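Local coordinates for protein alcohol dehydrogenase (Thermus thermophilus, PDB 2EIH) that probably works as an NAD(P)-dependent oxidoreductase of the zinc-containing alcohol dehydrogenase family and binds a zinc ion through four cysteines, at residues W155-V159 and I186-F190; V164-D168 and F190-V194; D168-A174 and A236-H242; G250-A254 and H278-L284. One frame throughout, in Å; residues are numbered along the deposited sequence.

All four contacts belong to the Rossmann-type nucleotide-binding domain, built on a six-stranded parallel sheet. Interaction 3 is buried and sits at the sheet's centre, joined by backbone hydrogen bonds between strands 169-172 and 236-241 and a salt bridge at one end. Interaction 1 is also buried but wholly apolar and aromatic, pairing two helices on one flank. Interaction 2, partly buried, shares Phe190 with interaction 1 and Asp168 with interaction 3, and binds two turns mainly through main-chain atoms. Interaction 4, likewise partly buried, lies farther out, its centre about 21 Å from that of interaction 1 and about 20 Å from that of interaction 2, and mixes aliphatic with cationic and imidazole groups.

Interaction 1. Residues W155-V159 and I186-F190; sequences WQMVV and IAKLF
Val159 and Trp155 receive the ring of Phe190 from two directions. Methyl CG2 of Val159 lies over one face of the phenyl ring, a tight approach of 3.3 Å to Phe190 CZ. The ring's CZ-CE2 edge meets Trp155, with CZ 4.1 Å from Trp155 CH2. This T-shaped pair has planes at 86° and six-membered-ring centroids 5.6 Å apart, the Phe190 edge pointing at the indole face. The same indole face also carries Val159 CG2 over its centre, so one methyl fills the corner between the two rings. Trp155 CG lies anti to the backbone N (chi1 -178°), which carries the indole toward Val159.

Ile186 uses both branches. CG2 reaches Val158 CG1 at 3.6 Å, whereas the CG1-CD1 arm, extended at chi2 (171°), brings CD1 within 4.0 Å of Trp155 CB. Val158 CG1 also rests against Ala187 CA (3.9 Å), where the helices come closest within these segments, the CA atoms of Val158 and Ala187 being 6.2 Å apart. Ile300 and Phe303 of helix 297-306 and Arg165 of the second subunit also touch Trp155.

Such aliphatic-aromatic helix packing joins helix 148-161 to helix 180-189, the first helix after the leading strand of the Rossmann-type fold.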
loop_
_atom_site.group_PDB
_atom_site.type_symbol
_atom_site.label_atom_id
_atom_site.label_comp_id
_atom_site.label_asym_id
_atom_site.label_seq_id
_atom_site.Cartn_x
_atom_site.Cartn_y
_atom_site.Cartn_z
ATOM N N TRP A 155 1.890 2.143 -18.148
ATOM C CA TRP A 155 1.068 1.627 -17.067
ATOM C C TRP A 155 1.804 1.582 -15.731
ATOM O O TRP A 155 1.249 1.974 -14.704
ATOM C CB TRP A 155 0.536 0.244 -17.440
ATOM C CG TRP A 155 -0.360 -0.347 -16.395
ATOM C CD1 TRP A 155 0.013 -0.858 -15.188
ATOM C CD2 TRP A 155 -1.780 -0.512 -16.481
ATOM N NE1 TRP A 155 -1.082 -1.345 -14.525
ATOM C CE2 TRP A 155 -2.198 -1.151 -15.298
ATOM C CE3 TRP A 155 -2.739 -0.202 -17.455
ATOM C CZ2 TRP A 155 -3.539 -1.471 -15.044
ATOM C CZ3 TRP A 155 -4.067 -0.517 -17.211
ATOM C CH2 TRP A 155 -4.456 -1.158 -16.014
ATOM N N GLN A 156 3.049 1.111 -15.741
ATOM C CA GLN A 156 3.819 1.058 -14.506
ATOM C C GLN A 156 4.021 2.466 -13.975
ATOM O O GLN A 156 3.940 2.687 -12.774
ATOM C CB GLN A 156 5.187 0.392 -14.709
ATOM C CG GLN A 156 5.955 0.218 -13.393
ATOM C CD GLN A 156 7.175 -0.682 -13.495
ATOM O OE1 GLN A 156 8.299 -0.201 -13.622
ATOM N NE2 GLN A 156 6.957 -1.997 -13.452
ATOM N N MET A 157 4.272 3.417 -14.870
ATOM C CA MET A 157 4.483 4.799 -14.458
ATOM C C MET A 157 3.217 5.423 -13.862
ATOM O O MET A 157 3.250 5.975 -12.760
ATOM C CB MET A 157 4.974 5.645 -15.638
ATOM C CG MET A 157 6.351 5.254 -16.153
ATOM S SD MET A 157 6.926 6.375 -17.474
ATOM C CE MET A 157 5.965 5.794 -18.771
ATOM N N VAL A 158 2.099 5.309 -14.577
ATOM C CA VAL A 158 0.816 5.869 -14.144
ATOM C C VAL A 158 0.182 5.131 -12.960
ATOM O O VAL A 158 -0.078 5.718 -11.913
ATOM C CB VAL A 158 -0.181 5.879 -15.342
ATOM C CG1 VAL A 158 -1.552 6.387 -14.907
ATOM C CG2 VAL A 158 0.376 6.759 -16.457
ATOM N N VAL A 159 -0.052 3.837 -13.135
ATOM C CA VAL A 159 -0.678 3.021 -12.105
ATOM C C VAL A 159 0.199 2.674 -10.881
ATOM O O VAL A 159 -0.121 3.069 -9.763
ATOM C CB VAL A 159 -1.247 1.735 -12.752
ATOM C CG1 VAL A 159 -1.992 0.905 -11.729
ATOM C CG2 VAL A 159 -2.173 2.115 -13.896
ATOM N N ILE A 186 -4.196 6.104 -20.167
ATOM C CA ILE A 186 -4.233 5.329 -18.939
ATOM C C ILE A 186 -4.552 6.295 -17.804
ATOM O O ILE A 186 -5.361 5.989 -16.922
ATOM C CB ILE A 186 -2.893 4.617 -18.704
ATOM C CG1 ILE A 186 -2.725 3.529 -19.771
ATOM C CG2 ILE A 186 -2.858 4.010 -17.317
ATOM C CD1 ILE A 186 -1.386 2.886 -19.810
ATOM N N ALA A 187 -3.926 7.470 -17.852
ATOM C CA ALA A 187 -4.149 8.507 -16.853
ATOM C C ALA A 187 -5.641 8.817 -16.732
ATOM O O ALA A 187 -6.191 8.827 -15.628
ATOM C CB ALA A 187 -3.390 9.774 -17.230
ATOM N N LYS A 188 -6.290 9.081 -17.864
ATOM C CA LYS A 188 -7.716 9.383 -17.851
ATOM C C LYS A 188 -8.514 8.180 -17.347
ATOM O O LYS A 188 -9.481 8.332 -16.598
ATOM C CB LYS A 188 -8.192 9.763 -19.251
ATOM C CG LYS A 188 -7.677 11.116 -19.731
ATOM C CD LYS A 188 -8.228 12.254 -18.890
ATOM C CE LYS A 188 -9.750 12.234 -18.881
ATOM N NZ LYS A 188 -10.293 13.376 -18.102
ATOM N N LEU A 189 -8.099 6.987 -17.765
ATOM C CA LEU A 189 -8.760 5.758 -17.358
ATOM C C LEU A 189 -8.804 5.687 -15.825
ATOM O O LEU A 189 -9.754 5.140 -15.269
ATOM C CB LEU A 189 -8.002 4.551 -17.904
ATOM C CG LEU A 189 -8.738 3.228 -18.187
ATOM C CD1 LEU A 189 -7.736 2.083 -18.008
ATOM C CD2 LEU A 189 -9.927 3.008 -17.260
ATOM N N PHE A 190 -7.787 6.234 -15.153
ATOM C CA PHE A 190 -7.752 6.226 -13.701
ATOM C C PHE A 190 -8.329 7.471 -13.025
ATOM O O PHE A 190 -8.032 7.740 -11.862
ATOM C CB PHE A 190 -6.323 5.960 -13.209
ATOM C CG PHE A 190 -5.952 4.509 -13.228
ATOM C CD1 PHE A 190 -5.938 3.757 -12.052
ATOM C CD2 PHE A 190 -5.697 3.873 -14.439
ATOM C CE1 PHE A 190 -5.680 2.381 -12.094
ATOM C CE2 PHE A 190 -5.439 2.504 -14.494
ATOM C CZ PHE A 190 -5.431 1.749 -13.320
#

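Interaction 2. Residues V164-D168 and F190-V194; sequences VRPGD and FGARV
Gly167 and Arg193 each donate one backbone hydrogen bond across this contact. Gly167 N reaches Gly191 O at 3.0 Å, approaching from above the carbonyl plane, and Arg193 N reaches Asp168 O at 2.8 Å in a nearly straight bond (166° at the hydrogen). Gly191 O is gripped a second time by a CA-H...O contact from Pro166 CA, at 2.9 Å.

Backbone shape makes this closeness possible. Residues Arg165 to Asp168 form a type II beta turn, with Gly167 at positive phi. Gly191, also at positive phi, is the C-prime residue of the Schellman motif that ends helix 180-189; any side chain on it would run into Pro166 CB. Within the turn, Asp168 OD2 accepts from Arg165 N (3.0 Å), met well above the carboxylate plane, while its charge is paired with Lys238.

Apolar contact is concentrated at Val164. With CG1 anti to the backbone N (chi1 168°), that methyl reaches Ala192 CB at 3.6 Å and Phe190 CB at 4.0 Å. Pro166 packs on Phe190 of the second subunit.

The contact therefore lies where the loop entering strand 169-172 runs beside the turn between helix 180-189 and strand 193-198, at the base of a beta-alpha-beta unit. Val170 of strand 169-172 lies against Val164 and Ala192, and Val158 of helix 148-161 also touches Val164.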
loop_
_atom_site.group_PDB
_atom_site.type_symbol
_atom_site.label_atom_id
_atom_site.label_comp_id
_atom_site.label_asym_id
_atom_site.label_seq_id
_atom_site.Cartn_x
_atom_site.Cartn_y
_atom_site.Cartn_z
ATOM N N VAL A 164 -1.726 7.154 -9.897
ATOM C CA VAL A 164 -2.745 8.099 -10.332
ATOM C C VAL A 164 -4.133 7.661 -9.872
ATOM O O VAL A 164 -4.473 6.481 -9.929
ATOM C CB VAL A 164 -2.711 8.285 -11.871
ATOM C CG1 VAL A 164 -3.948 9.023 -12.343
ATOM C CG2 VAL A 164 -1.458 9.067 -12.264
ATOM N N ARG A 165 -4.915 8.623 -9.385
ATOM C CA ARG A 165 -6.268 8.363 -8.893
ATOM C C ARG A 165 -7.183 9.521 -9.291
ATOM O O ARG A 165 -6.716 10.606 -9.610
ATOM C CB ARG A 165 -6.243 8.196 -7.368
ATOM C CG ARG A 165 -5.871 9.471 -6.607
ATOM C CD ARG A 165 -5.218 9.192 -5.247
ATOM N NE ARG A 165 -6.076 8.439 -4.329
ATOM C CZ ARG A 165 -5.973 7.130 -4.104
ATOM N NH1 ARG A 165 -5.045 6.416 -4.732
ATOM N NH2 ARG A 165 -6.786 6.534 -3.243
ATOM N N PRO A 166 -8.504 9.308 -9.276
ATOM C CA PRO A 166 -9.424 10.390 -9.655
ATOM C C PRO A 166 -9.230 11.677 -8.848
ATOM O O PRO A 166 -9.072 11.645 -7.632
ATOM C CB PRO A 166 -10.806 9.758 -9.464
ATOM C CG PRO A 166 -10.573 8.699 -8.446
ATOM C CD PRO A 166 -9.236 8.118 -8.811
ATOM N N GLY A 167 -9.221 12.807 -9.547
ATOM C CA GLY A 167 -9.024 14.084 -8.889
ATOM C C GLY A 167 -7.598 14.575 -9.064
ATOM O O GLY A 167 -7.285 15.740 -8.809
ATOM N N ASP A 168 -6.727 13.670 -9.495
ATOM C CA ASP A 168 -5.321 13.988 -9.716
ATOM C C ASP A 168 -5.130 14.807 -10.970
ATOM O O ASP A 168 -5.821 14.616 -11.975
ATOM C CB ASP A 168 -4.479 12.729 -9.920
ATOM C CG ASP A 168 -3.969 12.153 -8.635
ATOM O OD1 ASP A 168 -4.229 12.749 -7.570
ATOM O OD2 ASP A 168 -3.310 11.099 -8.689
ATOM N N PHE A 190 -7.787 6.234 -15.153
ATOM C CA PHE A 190 -7.752 6.226 -13.701
ATOM C C PHE A 190 -8.329 7.471 -13.025
ATOM O O PHE A 190 -8.032 7.740 -11.862
ATOM C CB PHE A 190 -6.323 5.960 -13.209
ATOM C CG PHE A 190 -5.952 4.509 -13.228
ATOM C CD1 PHE A 190 -5.938 3.757 -12.052
ATOM C CD2 PHE A 190 -5.697 3.873 -14.439
ATOM C CE1 PHE A 190 -5.680 2.381 -12.094
ATOM C CE2 PHE A 190 -5.439 2.504 -14.494
ATOM C CZ PHE A 190 -5.431 1.749 -13.320
ATOM N N GLY A 191 -9.137 8.227 -13.769
ATOM C CA GLY A 191 -9.799 9.397 -13.220
ATOM C C GLY A 191 -9.061 10.704 -13.059
ATOM O O GLY A 191 -9.507 11.573 -12.313
ATOM N N ALA A 192 -7.938 10.863 -13.745
ATOM C CA ALA A 192 -7.174 12.100 -13.627
ATOM C C ALA A 192 -7.615 13.165 -14.626
ATOM O O ALA A 192 -8.399 12.907 -15.544
ATOM C CB ALA A 192 -5.695 11.819 -13.820
ATOM N N ARG A 193 -7.109 14.373 -14.416
ATOM C CA ARG A 193 -7.369 15.494 -15.303
ATOM C C ARG A 193 -6.012 15.654 -15.964
ATOM O O ARG A 193 -5.043 16.066 -15.317
ATOM C CB ARG A 193 -7.707 16.743 -14.504
ATOM C CG ARG A 193 -8.610 17.715 -15.227
ATOM C CD ARG A 193 -9.141 18.729 -14.243
ATOM N NE ARG A 193 -8.072 19.619 -13.818
ATOM C CZ ARG A 193 -7.746 20.732 -14.466
ATOM N NH1 ARG A 193 -8.426 21.081 -15.555
ATOM N NH2 ARG A 193 -6.727 21.476 -14.049
ATOM N N VAL A 194 -5.934 15.308 -17.243
ATOM C CA VAL A 194 -4.668 15.377 -17.951
ATOM C C VAL A 194 -4.340 16.681 -18.636
ATOM O O VAL A 194 -5.161 17.259 -19.331
ATOM C CB VAL A 194 -4.554 14.278 -19.023
ATOM C CG1 VAL A 194 -3.244 14.451 -19.781
ATOM C CG2 VAL A 194 -4.634 12.911 -18.376
#

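Interaction 3. Residues D168-A174 and A236-H242; sequences DDVLVMA and ADKVVDH
Lys238 folds along its neighbours to reach Asp168. Its CB lies 4.1 Å from Val170 CG2, on the same face of the sheet. CG, 4.2 Å from Asp168 OD2, is placed by the first torsion, anti to the carbonyl carbon; the bend at chi2 (59°) then brings CD to 3.6 Å from that oxygen. CE also keeps 3.6 Å from Asp168 OD2, and a second bend at chi4 (-82°) turns NZ onto it at 2.6 Å. This salt bridge meets the oxygen on its syn side, somewhat out of the carboxylate plane; NZ also bonds Leu162 O. A methionine in place of Lys238 would probably leave the buried Asp168 carboxylate without its counter-charge and Leu162 O without this donor.

Where segment 236-242 turns a corner at Asp237 and Lys238, Asp169 N donates at 3.0 Å to Asp237 OD2, which accepts on its anti lone pair, and Asp169 O accepts from both Asp237 N and Lys238 N. The Asp169 carboxylate is itself paired with Lys234 and Arg193. Beyond this point the strands run parallel, 12° apart, with Leu171 N bound to Lys238 O, Val240 N to Leu171 O (2.7 Å) and Met173 N to Val240 O.

Strand 169-172 is the middle of this arrangement, with 236-241 on one edge and 193-198 on the other. Helix 180-189 covers the face of Val170, Val172 and Val240, whereas helix 248-254 covers the opposite face, where Leu171 and Val239 lie side by side.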
loop_
_atom_site.group_PDB
_atom_site.type_symbol
_atom_site.label_atom_id
_atom_site.label_comp_id
_atom_site.label_asym_id
_atom_site.label_seq_id
_atom_site.Cartn_x
_atom_site.Cartn_y
_atom_site.Cartn_z
ATOM N N ASP A 168 -6.727 13.670 -9.495
ATOM C CA ASP A 168 -5.321 13.988 -9.716
ATOM C C ASP A 168 -5.130 14.807 -10.970
ATOM O O ASP A 168 -5.821 14.616 -11.975
ATOM C CB ASP A 168 -4.479 12.729 -9.920
ATOM C CG ASP A 168 -3.969 12.153 -8.635
ATOM O OD1 ASP A 168 -4.229 12.749 -7.570
ATOM O OD2 ASP A 168 -3.310 11.099 -8.689
ATOM N N ASP A 169 -4.167 15.710 -10.909
ATOM C CA ASP A 169 -3.805 16.500 -12.064
ATOM C C ASP A 169 -2.538 15.831 -12.569
ATOM O O ASP A 169 -1.486 15.902 -11.931
ATOM C CB ASP A 169 -3.543 17.947 -11.670
ATOM C CG ASP A 169 -4.803 18.773 -11.696
ATOM O OD1 ASP A 169 -5.124 19.415 -10.675
ATOM O OD2 ASP A 169 -5.478 18.781 -12.757
ATOM N N VAL A 170 -2.658 15.140 -13.696
ATOM C CA VAL A 170 -1.522 14.454 -14.287
ATOM C C VAL A 170 -0.967 15.274 -15.455
ATOM O O VAL A 170 -1.722 15.772 -16.289
ATOM C CB VAL A 170 -1.926 13.051 -14.800
ATOM C CG1 VAL A 170 -0.730 12.368 -15.450
ATOM C CG2 VAL A 170 -2.445 12.205 -13.649
ATOM N N LEU A 171 0.350 15.434 -15.493
ATOM C CA LEU A 171 1.011 16.164 -16.570
ATOM C C LEU A 171 1.795 15.148 -17.395
ATOM O O LEU A 171 2.617 14.404 -16.853
ATOM C CB LEU A 171 1.967 17.225 -16.004
ATOM C CG LEU A 171 2.930 17.951 -16.964
ATOM C CD1 LEU A 171 2.164 18.913 -17.876
ATOM C CD2 LEU A 171 3.957 18.728 -16.153
ATOM N N VAL A 172 1.515 15.100 -18.696
ATOM C CA VAL A 172 2.215 14.190 -19.603
ATOM C C VAL A 172 3.083 15.043 -20.545
ATOM O O VAL A 172 2.584 15.973 -21.182
ATOM C CB VAL A 172 1.227 13.374 -20.458
ATOM C CG1 VAL A 172 1.991 12.409 -21.355
ATOM C CG2 VAL A 172 0.263 12.615 -19.556
ATOM N N MET A 173 4.371 14.719 -20.639
ATOM C CA MET A 173 5.296 15.463 -21.485
ATOM C C MET A 173 5.420 14.969 -22.917
ATOM O O MET A 173 5.391 13.764 -23.187
ATOM C CB MET A 173 6.690 15.481 -20.850
ATOM C CG MET A 173 6.788 16.214 -19.536
ATOM S SD MET A 173 6.503 17.985 -19.708
ATOM C CE MET A 173 8.204 18.563 -20.001
ATOM N N ALA A 174 5.566 15.928 -23.831
ATOM C CA ALA A 174 5.736 15.646 -25.259
ATOM C C ALA A 174 4.760 14.619 -25.812
ATOM O O ALA A 174 5.100 13.457 -25.947
ATOM C CB ALA A 174 7.166 15.189 -25.512
ATOM N N ALA A 236 1.004 20.439 -11.093
ATOM C CA ALA A 236 0.560 19.066 -11.332
ATOM C C ALA A 236 0.932 18.130 -10.181
ATOM O O ALA A 236 2.013 18.237 -9.604
ATOM C CB ALA A 236 1.142 18.543 -12.639
ATOM N N ASP A 237 0.026 17.217 -9.853
ATOM C CA ASP A 237 0.250 16.264 -8.775
ATOM C C ASP A 237 1.147 15.122 -9.221
ATOM O O ASP A 237 2.058 14.724 -8.498
ATOM C CB ASP A 237 -1.078 15.684 -8.305
ATOM C CG ASP A 237 -1.998 16.728 -7.761
ATOM O OD1 ASP A 237 -1.712 17.264 -6.671
ATOM O OD2 ASP A 237 -3.009 17.029 -8.426
ATOM N N LYS A 238 0.865 14.597 -10.411
ATOM C CA LYS A 238 1.624 13.492 -10.990
ATOM C C LYS A 238 2.153 13.883 -12.354
ATOM O O LYS A 238 1.445 14.520 -13.129
ATOM C CB LYS A 238 0.746 12.245 -11.145
ATOM C CG LYS A 238 0.654 11.368 -9.909
ATOM C CD LYS A 238 0.093 12.112 -8.720
ATOM C CE LYS A 238 0.058 11.228 -7.482
ATOM N NZ LYS A 238 -1.123 10.331 -7.411
ATOM N N VAL A 239 3.388 13.491 -12.655
ATOM C CA VAL A 239 3.992 13.819 -13.943
ATOM C C VAL A 239 4.622 12.627 -14.667
ATOM O O VAL A 239 5.401 11.877 -14.090
ATOM C CB VAL A 239 5.072 14.897 -13.781
ATOM C CG1 VAL A 239 5.674 15.237 -15.138
ATOM C CG2 VAL A 239 4.468 16.130 -13.134
ATOM N N VAL A 240 4.272 12.459 -15.938
ATOM C CA VAL A 240 4.836 11.385 -16.746
ATOM C C VAL A 240 5.808 12.013 -17.730
ATOM O O VAL A 240 5.403 12.762 -18.612
ATOM C CB VAL A 240 3.762 10.647 -17.542
ATOM C CG1 VAL A 240 4.401 9.527 -18.338
ATOM C CG2 VAL A 240 2.694 10.116 -16.609
ATOM N N ASP A 241 7.087 11.701 -17.577
ATOM C CA ASP A 241 8.113 12.257 -18.441
ATOM C C ASP A 241 8.964 11.166 -19.094
ATOM O O ASP A 241 9.402 10.235 -18.423
ATOM C CB ASP A 241 9.011 13.181 -17.621
ATOM C CG ASP A 241 9.913 14.021 -18.486
ATOM O OD1 ASP A 241 10.774 14.740 -17.947
ATOM O OD2 ASP A 241 9.755 13.965 -19.715
ATOM N N HIS A 242 9.204 11.267 -20.396
ATOM C CA HIS A 242 10.024 10.260 -21.070
ATOM C C HIS A 242 11.174 10.928 -21.800
ATOM O O HIS A 242 11.890 10.290 -22.567
ATOM C CB HIS A 242 9.201 9.461 -22.082
ATOM C CG HIS A 242 8.772 10.262 -23.268
ATOM N ND1 HIS A 242 7.720 11.153 -23.223
ATOM C CD2 HIS A 242 9.278 10.345 -24.521
ATOM C CE1 HIS A 242 7.598 11.749 -24.395
ATOM N NE2 HIS A 242 8.534 11.276 -25.201
#

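Interaction 4. Residues G250-A254 and H278-L284; sequences GVIKA and HVFYRQL
The side chains of Ile252 and His278 run antiparallel alongside one another, with methyl CG2 of Ile252 3.7 Å from His278 ND1, approaching the imidazole obliquely. The same isoleucine meets Val279 at about a right angle, its CD1 lying 3.8 Å from Val279 CG2. Leu284 CD2 reaches Ile252 CG2 at 4.1 Å, so that methyl is shared by an imidazole and an aliphatic group.

His278, whose ring is carried toward the helix by chi1 of -166°, also presents its edge to Lys253: CE1 is 3.8 Å from Lys253 CD, in the ring plane. Lys253 comes across it at about a right angle. At another corner of the ring, His278 NE2 stands 3.1 Å above the plane of the Arg282 guanidinium, over its centre. The edge of that guanidinium faces the main chain of helix 248-254, with Arg282 NH2 and Ile252 O 2.6 Å apart. With an alanine at His278, the Arg282 guanidinium would probably lose the imidazole corner over its face and be freer to turn, and Ile252 CG2 would lose one wall.

The segment ends in a Schellman motif with Gln283 as C-prime, and Gln283 packs on Gln156 of the third subunit. Chemically, an aliphatic centre around Ile252 is bordered by cationic groups, Arg228 lying close to Arg282 as well; that positive surrounding is likely to disfavour protonation of the imidazole.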
loop_
_atom_site.group_PDB
_atom_site.type_symbol
_atom_site.label_atom_id
_atom_site.label_comp_id
_atom_site.label_asym_id
_atom_site.label_seq_id
_atom_site.Cartn_x
_atom_site.Cartn_y
_atom_site.Cartn_z
ATOM N N GLY A 250 11.898 22.562 -16.050
ATOM C CA GLY A 250 10.566 23.112 -16.223
ATOM C C GLY A 250 9.524 22.221 -15.583
ATOM O O GLY A 250 8.529 22.701 -15.034
ATOM N N VAL A 251 9.753 20.913 -15.657
ATOM C CA VAL A 251 8.841 19.939 -15.073
ATOM C C VAL A 251 8.833 20.122 -13.565
ATOM O O VAL A 251 7.776 20.266 -12.952
ATOM C CB VAL A 251 9.287 18.506 -15.386
ATOM C CG1 VAL A 251 8.359 17.516 -14.704
ATOM C CG2 VAL A 251 9.295 18.282 -16.885
ATOM N N ILE A 252 10.025 20.119 -12.974
ATOM C CA ILE A 252 10.164 20.291 -11.535
ATOM C C ILE A 252 9.461 21.559 -11.073
ATOM O O ILE A 252 8.894 21.612 -9.981
ATOM C CB ILE A 252 11.633 20.373 -11.135
ATOM C CG1 ILE A 252 12.297 19.022 -11.375
ATOM C CG2 ILE A 252 11.750 20.786 -9.673
ATOM C CD1 ILE A 252 13.744 18.977 -10.939
ATOM N N LYS A 253 9.495 22.570 -11.930
ATOM C CA LYS A 253 8.874 23.846 -11.639
ATOM C C LYS A 253 7.349 23.706 -11.720
ATOM O O LYS A 253 6.601 24.323 -10.948
ATOM C CB LYS A 253 9.359 24.892 -12.650
ATOM C CG LYS A 253 9.575 26.296 -12.082
ATOM C CD LYS A 253 10.903 26.417 -11.331
ATOM C CE LYS A 253 12.098 26.423 -12.285
ATOM N NZ LYS A 253 12.056 27.580 -13.231
ATOM N N ALA A 254 6.894 22.876 -12.652
ATOM C CA ALA A 254 5.468 22.656 -12.866
ATOM C C ALA A 254 4.855 21.646 -11.907
ATOM O O ALA A 254 3.636 21.495 -11.842
ATOM C CB ALA A 254 5.232 22.202 -14.300
ATOM N N HIS A 278 14.879 21.697 -4.330
ATOM C CA HIS A 278 13.572 22.116 -4.792
ATOM C C HIS A 278 12.713 20.863 -4.762
ATOM O O HIS A 278 11.506 20.917 -4.532
ATOM C CB HIS A 278 13.678 22.671 -6.212
ATOM C CG HIS A 278 12.462 23.421 -6.655
ATOM N ND1 HIS A 278 12.341 23.959 -7.924
ATOM C CD2 HIS A 278 11.314 23.729 -6.011
ATOM C CE1 HIS A 278 11.175 24.558 -8.035
ATOM N NE2 HIS A 278 10.527 24.435 -6.889
ATOM N N VAL A 279 13.363 19.728 -4.976
ATOM C CA VAL A 279 12.686 18.445 -4.975
ATOM C C VAL A 279 12.645 17.890 -3.560
ATOM O O VAL A 279 11.847 17.012 -3.244
ATOM C CB VAL A 279 13.420 17.445 -5.880
ATOM C CG1 VAL A 279 12.677 16.123 -5.910
ATOM C CG2 VAL A 279 13.551 18.021 -7.277
ATOM N N PHE A 280 13.509 18.416 -2.705
ATOM C CA PHE A 280 13.568 17.955 -1.328
ATOM C C PHE A 280 12.693 18.823 -0.438
ATOM O O PHE A 280 11.820 18.318 0.270
ATOM C CB PHE A 280 15.017 17.981 -0.840
ATOM C CG PHE A 280 16.007 17.490 -1.864
ATOM C CD1 PHE A 280 15.706 16.402 -2.687
ATOM C CD2 PHE A 280 17.250 18.107 -1.995
ATOM C CE1 PHE A 280 16.631 15.937 -3.624
ATOM C CE2 PHE A 280 18.184 17.651 -2.928
ATOM C CZ PHE A 280 17.874 16.563 -3.744
ATOM N N TYR A 281 12.927 20.130 -0.483
ATOM C CA TYR A 281 12.152 21.065 0.315
ATOM C C TYR A 281 10.661 20.863 0.071
ATOM O O TYR A 281 9.867 20.860 1.011
ATOM C CB TYR A 281 12.531 22.507 -0.027
ATOM C CG TYR A 281 11.707 23.542 0.706
ATOM C CD1 TYR A 281 11.877 23.757 2.078
ATOM C CD2 TYR A 281 10.736 24.294 0.035
ATOM C CE1 TYR A 281 11.102 24.696 2.762
ATOM C CE2 TYR A 281 9.955 25.234 0.709
ATOM C CZ TYR A 281 10.145 25.429 2.072
ATOM O OH TYR A 281 9.381 26.356 2.749
ATOM N N ARG A 282 10.278 20.691 -1.191
ATOM C CA ARG A 282 8.872 20.500 -1.516
ATOM C C ARG A 282 8.453 19.034 -1.504
ATOM O O ARG A 282 7.366 18.691 -1.955
ATOM C CB ARG A 282 8.545 21.142 -2.869
ATOM C CG ARG A 282 8.814 22.650 -2.915
ATOM C CD ARG A 282 8.104 23.318 -4.087
ATOM N NE ARG A 282 8.280 22.556 -5.322
ATOM C CZ ARG A 282 7.826 22.929 -6.514
ATOM N NH1 ARG A 282 7.155 24.067 -6.652
ATOM N NH2 ARG A 282 8.042 22.159 -7.571
ATOM N N GLN A 283 9.323 18.177 -0.977
ATOM C CA GLN A 283 9.038 16.754 -0.867
ATOM C C GLN A 283 8.597 16.075 -2.166
ATOM O O GLN A 283 7.675 15.262 -2.178
ATOM C CB GLN A 283 7.979 16.525 0.212
ATOM C CG GLN A 283 8.326 17.161 1.538
ATOM C CD GLN A 283 7.460 16.656 2.675
ATOM O OE1 GLN A 283 7.518 15.483 3.049
ATOM N NE2 GLN A 283 6.639 17.542 3.225
ATOM N N LEU A 284 9.261 16.407 -3.262
ATOM C CA LEU A 284 8.943 15.800 -4.540
ATOM C C LEU A 284 9.552 14.406 -4.608
ATOM O O LEU A 284 10.443 14.067 -3.822
ATOM C CB LEU A 284 9.477 16.674 -5.675
ATOM C CG LEU A 284 8.593 17.846 -6.119
ATOM C CD1 LEU A 284 7.925 18.539 -4.945
ATOM C CD2 LEU A 284 9.451 18.816 -6.907
#